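PDB 5AX6: CofB, which is a minor pilin subunit of the CFA/III type IVb pilus of human enterotoxigenic Escherichia coli and, as a homotrimer, probably takes part in pilus assembly. Local coordinates for residues 27-32 with 40-45; 51-56 with 85-90; 375-380 with 471-476. All blocks are in the same frame, centred on the assembly; numbering follows the deposited sequence.

Contact 1 of 3, residues 27-32 with 40-45; sequences EEQITV and EITNPL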
loop_
_atom_site.group_PDB
_atom_site.type_symbol
_atom_site.label_atom_id
_atom_site.label_comp_id
_atom_site.label_asym_id
_atom_site.label_seq_id
_atom_site.Cartn_x
_atom_site.Cartn_y
_atom_site.Cartn_z
ATOM N N GLU A 27 0.281 -26.297 -13.688
ATOM C CA GLU A 27 -0.943 -25.553 -13.993
ATOM C C GLU A 27 -2.010 -26.482 -14.551
ATOM O O GLU A 27 -1.959 -26.855 -15.717
ATOM C CB GLU A 27 -0.665 -24.408 -14.985
ATOM C CG GLU A 27 0.242 -23.339 -14.419
ATOM C CD GLU A 27 0.596 -22.237 -15.421
ATOM O OE1 GLU A 27 0.005 -22.197 -16.523
ATOM O OE2 GLU A 27 1.474 -21.409 -15.094
ATOM N N GLU A 28 -2.984 -26.861 -13.728
ATOM C CA GLU A 28 -4.057 -27.702 -14.230
ATOM C C GLU A 28 -4.995 -26.916 -15.134
ATOM O O GLU A 28 -5.532 -27.456 -16.104
ATOM C CB GLU A 28 -4.844 -28.333 -13.084
ATOM C CG GLU A 28 -5.993 -29.180 -13.575
ATOM C CD GLU A 28 -6.326 -30.310 -12.621
ATOM O OE1 GLU A 28 -5.596 -30.479 -11.622
ATOM O OE2 GLU A 28 -7.316 -31.027 -12.877
ATOM N N GLN A 29 -5.197 -25.645 -14.799
ATOM C CA GLN A 29 -5.923 -24.717 -15.651
ATOM C C GLN A 29 -4.912 -23.772 -16.292
ATOM O O GLN A 29 -4.073 -23.200 -15.597
ATOM C CB GLN A 29 -6.963 -23.928 -14.848
ATOM C CG GLN A 29 -8.060 -24.795 -14.225
ATOM C CD GLN A 29 -8.950 -25.476 -15.262
ATOM O OE1 GLN A 29 -8.891 -26.697 -15.452
ATOM N NE2 GLN A 29 -9.785 -24.693 -15.926
ATOM N N ILE A 30 -4.970 -23.618 -17.611
ATOM C CA ILE A 30 -3.998 -22.759 -18.289
ATOM C C ILE A 30 -4.676 -21.696 -19.127
ATOM O O ILE A 30 -5.820 -21.867 -19.542
ATOM C CB ILE A 30 -3.045 -23.566 -19.208
ATOM C CG1 ILE A 30 -3.844 -24.353 -20.244
ATOM C CG2 ILE A 30 -2.209 -24.513 -18.389
ATOM C CD1 ILE A 30 -2.969 -25.046 -21.281
ATOM N N THR A 31 -3.954 -20.609 -19.383
ATOM C CA THR A 31 -4.450 -19.542 -20.241
ATOM C C THR A 31 -3.932 -19.740 -21.669
ATOM O O THR A 31 -2.727 -19.809 -21.891
ATOM C CB THR A 31 -4.022 -18.142 -19.730
ATOM O OG1 THR A 31 -4.440 -17.971 -18.368
ATOM C CG2 THR A 31 -4.657 -17.048 -20.582
ATOM N N VAL A 32 -4.850 -19.847 -22.621
ATOM C CA VAL A 32 -4.485 -19.941 -24.033
ATOM C C VAL A 32 -5.163 -18.829 -24.809
ATOM O O VAL A 32 -6.047 -18.150 -24.287
ATOM C CB VAL A 32 -4.880 -21.293 -24.639
ATOM C CG1 VAL A 32 -4.098 -22.428 -23.959
ATOM C CG2 VAL A 32 -6.381 -21.515 -24.512
ATOM N N GLU A 40 -9.430 -19.559 -20.390
ATOM C CA GLU A 40 -8.931 -20.596 -19.494
ATOM C C GLU A 40 -9.414 -21.943 -19.973
ATOM O O GLU A 40 -10.607 -22.133 -20.224
ATOM C CB GLU A 40 -9.394 -20.377 -18.048
ATOM C CG GLU A 40 -9.054 -19.028 -17.476
ATOM C CD GLU A 40 -7.569 -18.788 -17.415
ATOM O OE1 GLU A 40 -6.883 -19.486 -16.633
ATOM O OE2 GLU A 40 -7.085 -17.899 -18.154
ATOM N N ILE A 41 -8.488 -22.891 -20.095
ATOM C CA ILE A 41 -8.865 -24.258 -20.389
ATOM C C ILE A 41 -8.137 -25.222 -19.462
ATOM O O ILE A 41 -7.159 -24.865 -18.801
ATOM C CB ILE A 41 -8.547 -24.649 -21.852
ATOM C CG1 ILE A 41 -7.032 -24.543 -22.101
ATOM C CG2 ILE A 41 -9.339 -23.785 -22.823
ATOM C CD1 ILE A 41 -6.586 -25.199 -23.393
ATOM N N THR A 42 -8.640 -26.442 -19.406
ATOM C CA THR A 42 -7.926 -27.497 -18.727
ATOM C C THR A 42 -6.629 -27.786 -19.494
ATOM O O THR A 42 -6.647 -27.937 -20.715
ATOM C CB THR A 42 -8.789 -28.754 -18.626
ATOM O OG1 THR A 42 -9.918 -28.473 -17.788
ATOM C CG2 THR A 42 -7.989 -29.912 -18.040
ATOM N N ASN A 43 -5.517 -27.849 -18.772
ATOM C CA ASN A 43 -4.244 -28.300 -19.344
ATOM C C ASN A 43 -4.439 -29.642 -20.069
ATOM O O ASN A 43 -5.017 -30.574 -19.504
ATOM C CB ASN A 43 -3.190 -28.419 -18.229
ATOM C CG ASN A 43 -1.776 -28.593 -18.760
ATOM O OD1 ASN A 43 -1.550 -29.278 -19.761
ATOM N ND2 ASN A 43 -0.811 -27.977 -18.077
ATOM N N PRO A 44 -3.970 -29.750 -21.325
ATOM C CA PRO A 44 -4.135 -31.020 -22.043
ATOM C C PRO A 44 -3.514 -32.209 -21.312
ATOM O O PRO A 44 -3.910 -33.346 -21.564
ATOM C CB PRO A 44 -3.420 -30.768 -23.388
ATOM C CG PRO A 44 -2.529 -29.598 -23.145
ATOM C CD PRO A 44 -3.303 -28.740 -22.161
ATOM N N LEU A 45 -2.551 -31.956 -20.427
ATOM C CA LEU A 45 -2.021 -33.027 -19.586
ATOM C C LEU A 45 -3.139 -33.743 -18.842
ATOM O O LEU A 45 -3.060 -34.944 -18.591
ATOM C CB LEU A 45 -1.009 -32.470 -18.576
ATOM C CG LEU A 45 0.320 -31.927 -19.105
ATOM C CD1 LEU A 45 1.121 -31.322 -17.956
ATOM C CD2 LEU A 45 1.125 -33.025 -19.772
#
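N43 reaches across to E27 and E28, just ahead of the facing strand, with both its backbone and its side chain. Its CB lies 3.2 Å from E27 O and nearly as close to E28 O. CG, anti to the backbone N (chi1 -168°), passes I30 CG2 and carries the amide toward E27, and the tip divides its work. ND2 gives a hydrogen bond of 2.9 Å to E27 O, which lies close to the amide plane, while OD1 turns back to accept from L45 N and closes an Asx turn. With both ends of the amide engaged, its flip is fixed. The backbone N of N43 adds a 2.7 Å bond to E28 O.

Further along, I30 and I41 exchange two backbone bonds as the hydrogen-bonded pair, and their CG1 atoms meet at 3.7 Å on the same face of the sheet. I30 CD1 extends to P44 CD, and V32 CG1 closes on I41 CD1 at 3.8 Å.

The other face is polar. T31 OG1 donates to E40 OE2 at 2.7 Å, and OE2 receives it on its syn lone pair, the side of OE1; the E40 chain bends at chi2, and its carboxylate comes back to T31. R240 of the second subunit bonds to T31 OG1 and forms a salt bridge with E40 OE1, so this face belongs to the trimer interface. On the same face, Q29 OE1 comes 3.1 Å from T42 OG1.

Two antiparallel strands, 29-34 and 37-42, thus form a two-stranded beta hairpin of the pilin domain, a few residues after helix 4-25.

Contact 2 of 3, residues 51-56 with 85-90; sequences GIPYIN and IFFTRK. With ACT (acetate ion), chain B.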
loop_
_atom_site.group_PDB
_atom_site.type_symbol
_atom_site.label_atom_id
_atom_site.label_comp_id
_atom_site.label_asym_id
_atom_site.label_seq_id
_atom_site.Cartn_x
_atom_site.Cartn_y
_atom_site.Cartn_z
ATOM N N GLY A 51 -4.101 -36.876 -26.409
ATOM C CA GLY A 51 -3.242 -37.904 -26.958
ATOM C C GLY A 51 -1.800 -37.705 -26.539
ATOM O O GLY A 51 -1.489 -36.875 -25.679
ATOM N N ILE A 52 -0.923 -38.485 -27.152
ATOM C CA ILE A 52 0.521 -38.377 -26.958
ATOM C C ILE A 52 1.023 -36.978 -27.309
ATOM O O ILE A 52 0.593 -36.409 -28.307
ATOM C CB ILE A 52 1.245 -39.427 -27.830
ATOM C CG1 ILE A 52 0.877 -40.839 -27.359
ATOM C CG2 ILE A 52 2.751 -39.198 -27.835
ATOM C CD1 ILE A 52 1.501 -41.958 -28.191
ATOM N N PRO A 53 1.947 -36.409 -26.506
ATOM C CA PRO A 53 2.619 -36.905 -25.305
ATOM C C PRO A 53 1.945 -36.476 -23.999
ATOM O O PRO A 53 2.477 -36.743 -22.920
ATOM C CB PRO A 53 3.991 -36.259 -25.407
ATOM C CG PRO A 53 3.660 -34.869 -25.953
ATOM C CD PRO A 53 2.490 -35.096 -26.916
ATOM N N TYR A 54 0.810 -35.798 -24.095
ATOM C CA TYR A 54 0.197 -35.219 -22.909
ATOM C C TYR A 54 -0.284 -36.270 -21.935
ATOM O O TYR A 54 -0.253 -36.045 -20.729
ATOM C CB TYR A 54 -0.988 -34.346 -23.285
ATOM C CG TYR A 54 -0.627 -33.167 -24.141
ATOM C CD1 TYR A 54 0.279 -32.215 -23.691
ATOM C CD2 TYR A 54 -1.207 -32.995 -25.394
ATOM C CE1 TYR A 54 0.596 -31.105 -24.470
ATOM C CE2 TYR A 54 -0.897 -31.893 -26.175
ATOM C CZ TYR A 54 0.006 -30.965 -25.715
ATOM O OH TYR A 54 0.325 -29.866 -26.494
ATOM N N ILE A 55 -0.762 -37.396 -22.455
ATOM C CA ILE A 55 -1.301 -38.436 -21.574
ATOM C C ILE A 55 -0.242 -39.425 -21.094
ATOM O O ILE A 55 -0.564 -40.357 -20.357
ATOM C CB ILE A 55 -2.417 -39.245 -22.257
ATOM C CG1 ILE A 55 -1.908 -39.881 -23.550
ATOM C CG2 ILE A 55 -3.630 -38.374 -22.505
ATOM C CD1 ILE A 55 -2.935 -40.754 -24.242
ATOM N N ASN A 56 1.003 -39.248 -21.522
ATOM C CA ASN A 56 2.075 -40.151 -21.107
ATOM C C ASN A 56 2.325 -40.077 -19.603
ATOM O O ASN A 56 2.524 -38.992 -19.068
ATOM C CB ASN A 56 3.379 -39.830 -21.847
ATOM C CG ASN A 56 3.313 -40.156 -23.317
ATOM O OD1 ASN A 56 2.253 -40.074 -23.940
ATOM N ND2 ASN A 56 4.450 -40.541 -23.882
ATOM N N ILE A 85 7.249 -29.457 -29.722
ATOM C CA ILE A 85 6.131 -28.690 -30.272
ATOM C C ILE A 85 4.896 -28.728 -29.380
ATOM O O ILE A 85 4.110 -27.787 -29.374
ATOM C CB ILE A 85 5.745 -29.169 -31.691
ATOM C CG1 ILE A 85 4.996 -30.495 -31.644
ATOM C CG2 ILE A 85 6.994 -29.256 -32.588
ATOM C CD1 ILE A 85 4.370 -30.881 -32.970
ATOM N N PHE A 86 4.737 -29.785 -28.592
ATOM C CA PHE A 86 3.552 -29.881 -27.735
ATOM C C PHE A 86 3.664 -29.070 -26.441
ATOM O O PHE A 86 2.669 -28.864 -25.744
ATOM C CB PHE A 86 3.280 -31.358 -27.427
ATOM C CG PHE A 86 3.077 -32.172 -28.669
ATOM C CD1 PHE A 86 1.855 -32.153 -29.320
ATOM C CD2 PHE A 86 4.127 -32.897 -29.233
ATOM C CE1 PHE A 86 1.663 -32.876 -30.486
ATOM C CE2 PHE A 86 3.929 -33.626 -30.405
ATOM C CZ PHE A 86 2.703 -33.606 -31.028
ATOM N N PHE A 87 4.867 -28.606 -26.130
ATOM C CA PHE A 87 5.089 -27.807 -24.930
ATOM C C PHE A 87 5.493 -26.380 -25.265
ATOM O O PHE A 87 5.949 -25.632 -24.395
ATOM C CB PHE A 87 6.150 -28.460 -24.059
ATOM C CG PHE A 87 5.734 -29.801 -23.561
ATOM C CD1 PHE A 87 4.936 -29.907 -22.430
ATOM C CD2 PHE A 87 6.095 -30.951 -24.248
ATOM C CE1 PHE A 87 4.518 -31.145 -21.974
ATOM C CE2 PHE A 87 5.688 -32.197 -23.804
ATOM C CZ PHE A 87 4.890 -32.297 -22.660
ATOM N N THR A 88 5.322 -26.008 -26.528
ATOM C CA THR A 88 5.598 -24.635 -26.948
ATOM C C THR A 88 4.420 -24.084 -27.749
ATOM O O THR A 88 3.573 -24.838 -28.196
ATOM C CB THR A 88 6.899 -24.541 -27.777
ATOM O OG1 THR A 88 6.866 -25.499 -28.842
ATOM C CG2 THR A 88 8.104 -24.818 -26.882
ATOM N N ARG A 89 4.354 -22.768 -27.905
ATOM C CA ARG A 89 3.197 -22.162 -28.567
ATOM C C ARG A 89 2.998 -22.659 -29.991
ATOM O O ARG A 89 3.959 -22.840 -30.738
ATOM C CB ARG A 89 3.328 -20.642 -28.590
ATOM C CG ARG A 89 3.290 -19.979 -27.219
ATOM C CD ARG A 89 3.398 -18.456 -27.349
ATOM N NE ARG A 89 4.635 -18.048 -28.024
ATOM C CZ ARG A 89 4.701 -17.576 -29.269
ATOM N NH1 ARG A 89 3.600 -17.446 -29.998
ATOM N NH2 ARG A 89 5.878 -17.235 -29.792
ATOM N N LYS A 90 1.741 -22.854 -30.364
ATOM C CA LYS A 90 1.396 -23.177 -31.743
ATOM C C LYS A 90 2.000 -22.155 -32.720
ATOM O O LYS A 90 2.510 -22.523 -33.774
ATOM C CB LYS A 90 -0.115 -23.227 -31.909
ATOM C CG LYS A 90 -0.608 -23.450 -33.339
ATOM C CD LYS A 90 -2.127 -23.531 -33.380
ATOM C CE LYS A 90 -2.648 -23.914 -34.766
ATOM N NZ LYS A 90 -2.315 -25.326 -35.131
HETATM C C ACT B . -4.592 -33.235 -27.279
HETATM O O ACT B . -5.319 -33.146 -26.261
HETATM O OXT ACT B . -3.904 -34.292 -27.406
HETATM C CH3 ACT B . -4.575 -32.119 -28.283
#
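Y54 and F86 carry the contact, and both hold CG anti to the carbonyl carbon, beside the backbone N (chi1 -62° and -58°). From these starts the two side chains run obliquely past each other, and the phenol end of Y54 arrives beside the backbone of F86. There Y54 OH donates to F86 O at 2.7 Å, in the plane of the carbonyl and on a lone pair. The carbonyl oxygen lies at the edge of the Y54 ring, near its plane. Y54 OH also sits in plane at the edge of the F86 ring, 3.4 Å from F86 CB.

The rings make an offset edge-to-face pair, the edge of F86 toward the face of Y54, with planes 88° apart. F87 extends the group, since Y54 turns its edge to the face of F87 with centroids 6.0 Å apart.

P53, preceded by a cis peptide bond, fits in beside them. Its CD stands over one face of F86, 3.7 Å from the ring centroid, in a CH-pi contact. I85 CG1 lies over the opposite face of that ring, displaced toward its rim. P53 CG reaches F87 CE2 at 4.0 Å.

A phenylalanine in place of Y54 has no hydroxyl, so F86 O would lose this donor and the segment around F86 would probably be less firmly held.

The OXT oxygen of an acetate, probably from the crystallisation liquor, lies in plane at the edge of the Y54 ring. OXT accepts from G51 N at 2.8 Å, and the acetate is also bonded to S50 OG.

Y54, F86 and F87 form an aromatic cluster that, with P53 wedged in, joins two irregular loops of the pilin domain, one of them containing the type I turn from P53 to N56.

Contact 3 of 3, residues 375-380 with 471-476; sequences TSEKGR and VYLNPK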
loop_
_atom_site.group_PDB
_atom_site.type_symbol
_atom_site.label_atom_id
_atom_site.label_comp_id
_atom_site.label_asym_id
_atom_site.label_seq_id
_atom_site.Cartn_x
_atom_site.Cartn_y
_atom_site.Cartn_z
ATOM N N THR A 375 16.855 43.029 20.453
ATOM C CA THR A 375 16.508 41.913 21.328
ATOM C C THR A 375 15.708 42.370 22.540
ATOM O O THR A 375 15.140 41.544 23.263
ATOM C CB THR A 375 17.757 41.151 21.847
ATOM O OG1 THR A 375 18.576 42.038 22.619
ATOM C CG2 THR A 375 18.561 40.571 20.700
ATOM N N SER A 376 15.658 43.683 22.758
ATOM C CA SER A 376 15.137 44.217 24.010
ATOM C C SER A 376 14.212 45.413 23.858
ATOM O O SER A 376 13.637 45.876 24.842
ATOM C CB SER A 376 16.301 44.618 24.929
ATOM O OG SER A 376 16.571 43.609 25.873
ATOM N N GLU A 377 14.077 45.922 22.638
ATOM C CA GLU A 377 13.274 47.125 22.413
ATOM C C GLU A 377 11.804 46.927 22.739
ATOM O O GLU A 377 11.209 45.908 22.398
ATOM C CB GLU A 377 13.398 47.594 20.966
ATOM C CG GLU A 377 14.598 48.510 20.716
ATOM C CD GLU A 377 14.849 48.735 19.238
ATOM O OE1 GLU A 377 14.341 47.937 18.420
ATOM O OE2 GLU A 377 15.553 49.707 18.893
ATOM N N LYS A 378 11.226 47.919 23.399
ATOM C CA LYS A 378 9.802 47.909 23.685
ATOM C C LYS A 378 9.005 47.908 22.389
ATOM O O LYS A 378 9.364 48.593 21.424
ATOM C CB LYS A 378 9.405 49.112 24.541
ATOM C CG LYS A 378 9.961 49.072 25.959
ATOM C CD LYS A 378 9.100 49.878 26.926
ATOM C CE LYS A 378 7.893 49.077 27.390
ATOM N NZ LYS A 378 8.311 47.852 28.128
ATOM N N GLY A 379 7.928 47.130 22.378
ATOM C CA GLY A 379 6.981 47.131 21.275
ATOM C C GLY A 379 7.353 46.186 20.151
ATOM O O GLY A 379 6.622 46.069 19.165
ATOM N N ARG A 380 8.492 45.523 20.281
ATOM C CA ARG A 380 8.943 44.608 19.245
ATOM C C ARG A 380 7.978 43.434 19.114
ATOM O O ARG A 380 7.217 43.117 20.040
ATOM C CB ARG A 380 10.343 44.090 19.543
ATOM C CG ARG A 380 10.402 43.124 20.717
ATOM C CD ARG A 380 11.840 42.837 21.115
ATOM N NE ARG A 380 11.896 41.913 22.244
ATOM C CZ ARG A 380 11.740 42.276 23.513
ATOM N NH1 ARG A 380 11.535 43.552 23.820
ATOM N NH2 ARG A 380 11.800 41.365 24.477
ATOM N N VAL A 471 10.665 60.302 14.385
ATOM C CA VAL A 471 10.986 58.915 14.082
ATOM C C VAL A 471 10.337 58.066 15.159
ATOM O O VAL A 471 10.576 58.285 16.346
ATOM C CB VAL A 471 12.498 58.657 14.034
ATOM C CG1 VAL A 471 12.771 57.165 13.834
ATOM C CG2 VAL A 471 13.149 59.486 12.923
ATOM N N TYR A 472 9.501 57.114 14.750
ATOM C CA TYR A 472 8.790 56.272 15.701
ATOM C C TYR A 472 9.408 54.874 15.750
ATOM O O TYR A 472 9.854 54.348 14.716
ATOM C CB TYR A 472 7.306 56.153 15.328
ATOM C CG TYR A 472 6.509 57.440 15.299
ATOM C CD1 TYR A 472 6.610 58.387 16.317
ATOM C CD2 TYR A 472 5.622 57.692 14.255
ATOM C CE1 TYR A 472 5.855 59.565 16.277
ATOM C CE2 TYR A 472 4.876 58.849 14.203
ATOM C CZ TYR A 472 4.990 59.782 15.217
ATOM O OH TYR A 472 4.226 60.922 15.151
ATOM N N LEU A 473 9.415 54.276 16.943
ATOM C CA LEU A 473 9.880 52.909 17.149
ATOM C C LEU A 473 8.726 51.938 17.393
ATOM O O LEU A 473 7.902 52.164 18.273
ATOM C CB LEU A 473 10.843 52.846 18.338
ATOM C CG LEU A 473 11.306 51.445 18.742
ATOM C CD1 LEU A 473 12.219 50.859 17.667
ATOM C CD2 LEU A 473 12.012 51.464 20.098
ATOM N N ASN A 474 8.677 50.851 16.625
ATOM C CA ASN A 474 7.694 49.784 16.831
ATOM C C ASN A 474 6.281 50.257 17.173
ATOM O O ASN A 474 5.745 49.905 18.226
ATOM C CB ASN A 474 8.169 48.847 17.941
ATOM C CG ASN A 474 9.529 48.245 17.653
ATOM O OD1 ASN A 474 9.900 48.036 16.496
ATOM N ND2 ASN A 474 10.289 47.970 18.712
ATOM N N PRO A 475 5.670 51.046 16.286
ATOM C CA PRO A 475 4.384 51.698 16.563
ATOM C C PRO A 475 3.142 50.814 16.349
ATOM O O PRO A 475 3.111 49.998 15.427
ATOM C CB PRO A 475 4.369 52.867 15.578
ATOM C CG PRO A 475 5.249 52.451 14.465
ATOM C CD PRO A 475 6.230 51.437 14.980
ATOM N N LYS A 476 2.132 50.996 17.197
ATOM C CA LYS A 476 0.879 50.245 17.083
ATOM C C LYS A 476 0.113 50.602 15.816
ATOM O O LYS A 476 -0.851 49.912 15.454
ATOM C CB LYS A 476 -0.022 50.500 18.295
ATOM C CG LYS A 476 -0.378 51.977 18.455
ATOM C CD LYS A 476 -1.441 52.192 19.514
ATOM C CE LYS A 476 -1.776 53.680 19.634
ATOM N NZ LYS A 476 -2.653 53.975 20.796
#
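The amide of N474 meets the loop with its ND2 edge: K378 O lies in the amide plane, and the 2.9 Å hydrogen bond from N474 ND2 is nearly straight at 177°. Seen from the acceptor, the donor stands 40° out of the K378 carbonyl plane. OD1, at the other end of the amide, accepts from A457 N, so both ends are held.

The carboxylate of E377 is turned 78° to this amide. L473 CD1 lies over its flat side, 3.7 Å from E377 CD, and the acid's charge goes elsewhere: OE2 bonds to Y370 and forms a salt bridge with R430 of the second subunit, which also packs on L473.

One face of the R380 guanidinium takes T375 O and S376 CA, both displaced toward its rim. In its plane, R380 NH1 donates to E377 O at 2.8 Å, bracing the type II turn E377 to R380 from within. NE forms a salt bridge with E382.

G379 has positive phi, and its O lies 3.4 Å from N474 CB; a CB at this position would come up tightly against N474 O.

The turn runs straight into strand 381-384, and N474 follows directly on strand 468-473; both strands pair with strand 452-463, whose T456 touches E377 and N474, while helix 359-362 packs against K378 and P475.

In the fold
From the N terminus, helix 4-25 leads into contact 1, which pairs the two strands of the hairpin on either side of its tight turn at 35-36. A few residues on, contact 2 closes the longer loop 57-84 within the same pilin domain. The two are in series, yet they touch: L45 packs on Y54, so the hairpin's exit and the aromatic cluster share one packed region, with centres 12 Å apart. The chain then runs on through the beta-repeat domain to the C-terminal domain, where contact 3 brings 375-380 to 471-476 across 90 intervening residues. Its centre lies 85 Å from that of contact 1. None of the three nests or crosses. Contacts 1 and 3 both touch the second subunit, marking widely separated points of the trimer interface.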